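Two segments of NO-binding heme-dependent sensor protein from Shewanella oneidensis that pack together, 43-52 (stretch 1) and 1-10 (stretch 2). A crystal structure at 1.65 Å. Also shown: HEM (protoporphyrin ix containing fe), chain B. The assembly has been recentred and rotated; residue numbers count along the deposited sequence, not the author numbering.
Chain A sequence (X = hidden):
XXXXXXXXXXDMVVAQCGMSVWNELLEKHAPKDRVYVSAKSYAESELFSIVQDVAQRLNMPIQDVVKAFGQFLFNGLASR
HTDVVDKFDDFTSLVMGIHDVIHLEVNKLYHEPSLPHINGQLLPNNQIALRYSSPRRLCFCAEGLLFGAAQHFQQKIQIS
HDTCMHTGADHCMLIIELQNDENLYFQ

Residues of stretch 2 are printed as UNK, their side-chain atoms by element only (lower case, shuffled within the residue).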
# COMPACT_ATOMS: atom_id res chain seq x y z
N ALA A 43 14.58 -7.13 0.42
CA ALA A 43 14.84 -6.21 -0.67
C ALA A 43 13.54 -5.86 -1.39
O ALA A 43 12.81 -6.75 -1.84
CB ALA A 43 15.84 -6.80 -1.64
N GLU A 44 13.26 -4.57 -1.51
CA GLU A 44 12.04 -4.12 -2.17
C GLU A 44 12.05 -4.55 -3.63
O GLU A 44 10.99 -4.68 -4.25
CB GLU A 44 11.89 -2.60 -2.06
CG GLU A 44 12.98 -1.82 -2.77
CD GLU A 44 13.06 -0.39 -2.29
OE1 GLU A 44 13.16 -0.17 -1.06
OE2 GLU A 44 13.03 0.52 -3.14
N SER A 45 13.24 -4.79 -4.18
CA SER A 45 13.36 -5.25 -5.56
C SER A 45 12.66 -6.58 -5.76
O SER A 45 12.15 -6.86 -6.85
CB SER A 45 14.83 -5.37 -5.96
OG SER A 45 15.53 -6.25 -5.09
N GLU A 46 12.61 -7.41 -4.72
CA GLU A 46 11.92 -8.69 -4.83
C GLU A 46 10.44 -8.45 -5.06
O GLU A 46 9.84 -9.07 -5.94
CB GLU A 46 12.15 -9.55 -3.58
CG GLU A 46 13.57 -10.07 -3.45
CD GLU A 46 13.80 -10.92 -2.21
OE1 GLU A 46 12.86 -11.61 -1.77
OE2 GLU A 46 14.93 -10.89 -1.68
N LEU A 47 9.85 -7.54 -4.29
CA LEU A 47 8.44 -7.21 -4.44
C LEU A 47 8.17 -6.65 -5.84
O LEU A 47 7.27 -7.12 -6.54
CB LEU A 47 8.00 -6.19 -3.38
CG LEU A 47 6.50 -5.92 -3.30
CD1 LEU A 47 5.80 -6.97 -2.45
CD2 LEU A 47 6.24 -4.52 -2.75
N PHE A 48 8.96 -5.66 -6.25
CA PHE A 48 8.77 -5.02 -7.54
C PHE A 48 8.96 -6.01 -8.70
O PHE A 48 8.20 -5.98 -9.67
CB PHE A 48 9.74 -3.84 -7.71
CG PHE A 48 9.33 -2.60 -6.96
CD1 PHE A 48 8.13 -1.97 -7.24
CD2 PHE A 48 10.16 -2.06 -5.99
CE1 PHE A 48 7.75 -0.83 -6.56
CE2 PHE A 48 9.79 -0.91 -5.31
CZ PHE A 48 8.58 -0.29 -5.59
N SER A 49 9.95 -6.89 -8.59
CA SER A 49 10.20 -7.87 -9.63
C SER A 49 9.01 -8.80 -9.79
O SER A 49 8.59 -9.11 -10.91
CB SER A 49 11.46 -8.69 -9.33
OG SER A 49 12.62 -7.91 -9.54
N ILE A 50 8.45 -9.24 -8.67
CA ILE A 50 7.28 -10.11 -8.69
C ILE A 50 6.11 -9.40 -9.34
O ILE A 50 5.47 -9.95 -10.24
CB ILE A 50 6.89 -10.57 -7.27
CG1 ILE A 50 7.95 -11.53 -6.72
CG2 ILE A 50 5.52 -11.25 -7.28
CD1 ILE A 50 7.84 -11.77 -5.23
N VAL A 51 5.82 -8.18 -8.90
CA VAL A 51 4.68 -7.44 -9.41
C VAL A 51 4.89 -7.05 -10.87
O VAL A 51 3.94 -7.00 -11.65
CB VAL A 51 4.38 -6.18 -8.55
CG1 VAL A 51 3.17 -5.44 -9.07
CG2 VAL A 51 4.12 -6.59 -7.11
N GLN A 52 6.14 -6.78 -11.25
CA GLN A 52 6.48 -6.47 -12.64
C GLN A 52 6.16 -7.66 -13.55
O GLN A 52 5.65 -7.48 -14.66
CB GLN A 52 7.95 -6.09 -12.79
CG GLN A 52 8.33 -5.59 -14.19
CD GLN A 52 8.56 -4.09 -14.27
OE1 GLN A 52 8.34 -3.35 -13.31
NE2 GLN A 52 9.01 -3.63 -15.43
N UNK A 1 11.60 -3.65 2.78
CA UNK A 1 10.20 -4.12 2.58
C UNK A 1 9.91 -5.26 3.55
O UNK A 1 10.52 -6.34 3.45
c UNK A 1 8.50 -4.73 0.74
s UNK A 1 7.52 -3.22 0.79
c UNK A 1 9.97 -4.55 1.13
c UNK A 1 8.30 -2.25 -0.50
N UNK A 2 9.01 -5.03 4.49
CA UNK A 2 8.72 -6.03 5.52
C UNK A 2 7.96 -7.21 4.94
O UNK A 2 7.20 -7.07 3.98
c UNK A 2 9.88 -5.27 8.29
c UNK A 2 7.94 -5.40 6.68
n UNK A 2 11.92 -5.12 9.69
c UNK A 2 8.78 -4.49 7.57
c UNK A 2 10.72 -4.38 9.19
N UNK A 3 8.17 -8.38 5.53
CA UNK A 3 7.58 -9.61 5.05
C UNK A 3 6.06 -9.59 5.01
O UNK A 3 5.46 -10.28 4.19
N UNK A 4 5.44 -8.81 5.88
CA UNK A 4 3.98 -8.73 5.92
C UNK A 4 3.45 -8.30 4.56
O UNK A 4 2.43 -8.81 4.09
c UNK A 4 1.94 -7.63 6.93
c UNK A 4 4.12 -6.40 6.90
c UNK A 4 3.46 -7.77 7.02
c UNK A 4 1.29 -7.09 8.19
N UNK A 5 4.15 -7.39 3.90
CA UNK A 5 3.73 -6.92 2.59
C UNK A 5 3.77 -8.07 1.59
O UNK A 5 2.84 -8.26 0.80
c UNK A 5 3.31 -4.02 3.46
c UNK A 5 4.13 -5.26 0.74
c UNK A 5 4.63 -5.77 2.09
c UNK A 5 4.67 -4.63 3.12
N UNK A 6 4.84 -8.86 1.64
CA UNK A 6 4.97 -10.05 0.81
C UNK A 6 3.91 -11.08 1.16
O UNK A 6 3.39 -11.77 0.28
c UNK A 6 9.50 -8.31 -0.73
c UNK A 6 8.84 -9.24 -1.51
c UNK A 6 8.13 -8.91 1.13
c UNK A 6 9.14 -8.15 0.60
c UNK A 6 7.46 -9.84 0.36
c UNK A 6 6.36 -10.67 0.95
c UNK A 6 7.82 -9.99 -0.97
N UNK A 7 3.58 -11.21 2.44
CA UNK A 7 2.58 -12.18 2.86
C UNK A 7 1.21 -11.85 2.28
O UNK A 7 0.49 -12.74 1.83
n UNK A 7 3.94 -12.49 6.30
c UNK A 7 2.48 -12.24 4.39
c UNK A 7 3.72 -12.83 5.04
o UNK A 7 4.48 -13.58 4.41
N UNK A 8 0.85 -10.57 2.28
CA UNK A 8 -0.43 -10.16 1.72
C UNK A 8 -0.40 -10.32 0.20
O UNK A 8 -1.40 -10.70 -0.41
c UNK A 8 -2.13 -8.32 1.49
c UNK A 8 -0.87 -8.57 3.62
c UNK A 8 -0.80 -8.71 2.11
N UNK A 9 0.75 -10.05 -0.40
CA UNK A 9 0.91 -10.25 -1.84
C UNK A 9 0.71 -11.72 -2.17
O UNK A 9 0.06 -12.06 -3.16
c UNK A 9 3.99 -9.56 -4.17
c UNK A 9 1.60 -9.02 -4.63
c UNK A 9 2.55 -9.90 -3.83
c UNK A 9 2.28 -9.77 -2.33
N UNK A 10 1.25 -12.60 -1.33
CA UNK A 10 1.08 -14.04 -1.53
C UNK A 10 -0.41 -14.39 -1.51
O UNK A 10 -0.89 -15.12 -2.38
c UNK A 10 1.72 -16.37 -0.68
c UNK A 10 1.82 -14.85 -0.46
c UNK A 10 2.37 -17.18 0.41
o UNK A 10 3.24 -16.64 1.13
o UNK A 10 2.02 -18.37 0.55
CHA HEM B . 3.96 0.54 3.89
CHB HEM B . 0.67 3.92 2.80
CHC HEM B . -2.30 2.20 6.18
CHD HEM B . 1.42 -0.33 8.00
C1A HEM B . 3.24 1.48 3.19
C2A HEM B . 3.44 1.86 1.81
C3A HEM B . 2.52 2.80 1.52
C4A HEM B . 1.72 3.03 2.69
CMA HEM B . 2.33 3.52 0.17
CAA HEM B . 4.51 1.30 0.85
CBA HEM B . 5.91 1.77 1.26
CGA HEM B . 6.29 3.10 0.66
O1A HEM B . 7.44 3.56 0.92
O2A HEM B . 5.48 3.73 -0.07
C1B HEM B . -0.44 3.73 3.57
C2B HEM B . -1.71 4.40 3.41
C3B HEM B . -2.54 3.93 4.36
C4B HEM B . -1.81 2.93 5.12
CMB HEM B . -1.95 5.48 2.33
CAB HEM B . -4.02 4.28 4.66
CBB HEM B . -4.84 4.85 3.78
C1C HEM B . -1.55 1.36 6.98
C2C HEM B . -2.04 0.64 8.13
C3C HEM B . -1.03 -0.06 8.66
C4C HEM B . 0.15 0.19 7.84
CMC HEM B . -3.49 0.69 8.65
CAC HEM B . -1.18 -0.97 9.91
CBC HEM B . -0.14 -1.47 10.59
C1D HEM B . 2.39 -0.41 7.02
C2D HEM B . 3.52 -1.31 7.07
C3D HEM B . 4.31 -1.04 5.79
C4D HEM B . 3.58 -0.00 5.10
CMD HEM B . 3.85 -2.34 8.17
CAD HEM B . 5.60 -1.73 5.33
CBD HEM B . 6.82 -0.97 5.86
CGD HEM B . 8.06 -1.67 5.38
O1D HEM B . 7.97 -2.42 4.38
O2D HEM B . 9.15 -1.47 5.98
NA HEM B . 2.17 2.21 3.70
NB HEM B . -0.54 2.84 4.61
NC HEM B . -0.21 1.06 6.83
ND HEM B . 2.46 0.34 5.85
FE HEM B . 1.06 1.76 5.36
O HOH W 1 11.38 -1.34 1.59

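Position 1 carries four side-chain atoms in an unbranched run, two carbons, a sulfur and a last carbon, and its CB lies 3.9 Å from Glu 44 CA. A thioether in a line is methionine. Met 1 points its CA-to-CB bond toward stretch 1, and its CE rests 3.8 Å from Leu 47 CD2. A water bridges the chain start to the acid: Met 1 N donates to it at 2.6 Å, and it donates weakly to Glu 44 OE1 at 3.4 Å.

Position 2 has four carbons in a row ending in nitrogen, which is lysine, and touches nothing on stretch 1. Lys 2 serves the heme instead, its backbone N donating to HEM O1D at 2.8 Å.

Position 3 has no side-chain atoms, so it is Gly 3, without contact to stretch 1.

Position 4 has four carbons forked at the first, one arm two carbons long: isoleucine. Ile 4 is out of reach of stretch 1.

Position 5 repeats that four-carbon pattern, with a short-arm carbon 4.0 Å from Leu 47 CD1: isoleucine again. Ile 5 starts toward stretch 1, but its end leads away, and its CD1 sits 3.7 Å from HEM CAD.

Position 6 is one carbon followed by a six-carbon ring, one ring carbon lying 3.4 Å from Leu 47 N. It is phenylalanine. Leu 47 CD1 sits over a face of the Phe 6 ring, 4.1 Å from its centroid, a CH-pi contact. Near the ring plane, Ala 43 O approaches Phe 6 CZ at 3.8 Å.

Position 7 has two carbons, the second bearing one oxygen and one nitrogen. This is Asn 7, out of reach of stretch 1.

Position 8 has three carbons, one carrying two, with no contact here: Val 8.

Position 9 has four carbons forked at the second, and one terminal carbon lies 3.6 Å from Leu 47 CD1. That fork makes it leucine. Leu 9 CD2 also meets Ile 50 CG2 at 3.9 Å and Val 51 CG2 at 4.2 Å.

Position 10 has three carbons, the third carrying two oxygens: Glu 10, out of reach of stretch 1.

The rule is one leucine set among four apolar partners. Leu 47 touches Met 1, Ile 5, Phe 6 and Leu 9; Ile 5 and Leu 9 lie about one helical turn apart, and Phe 6, next to Ile 5, adds its ring. The helices run nearly parallel, 17° apart, and no direct hydrogen bond joins the stretches. Apolar packing therefore dominates.

Stretch 2 (1-10) MKGIIFNVLE
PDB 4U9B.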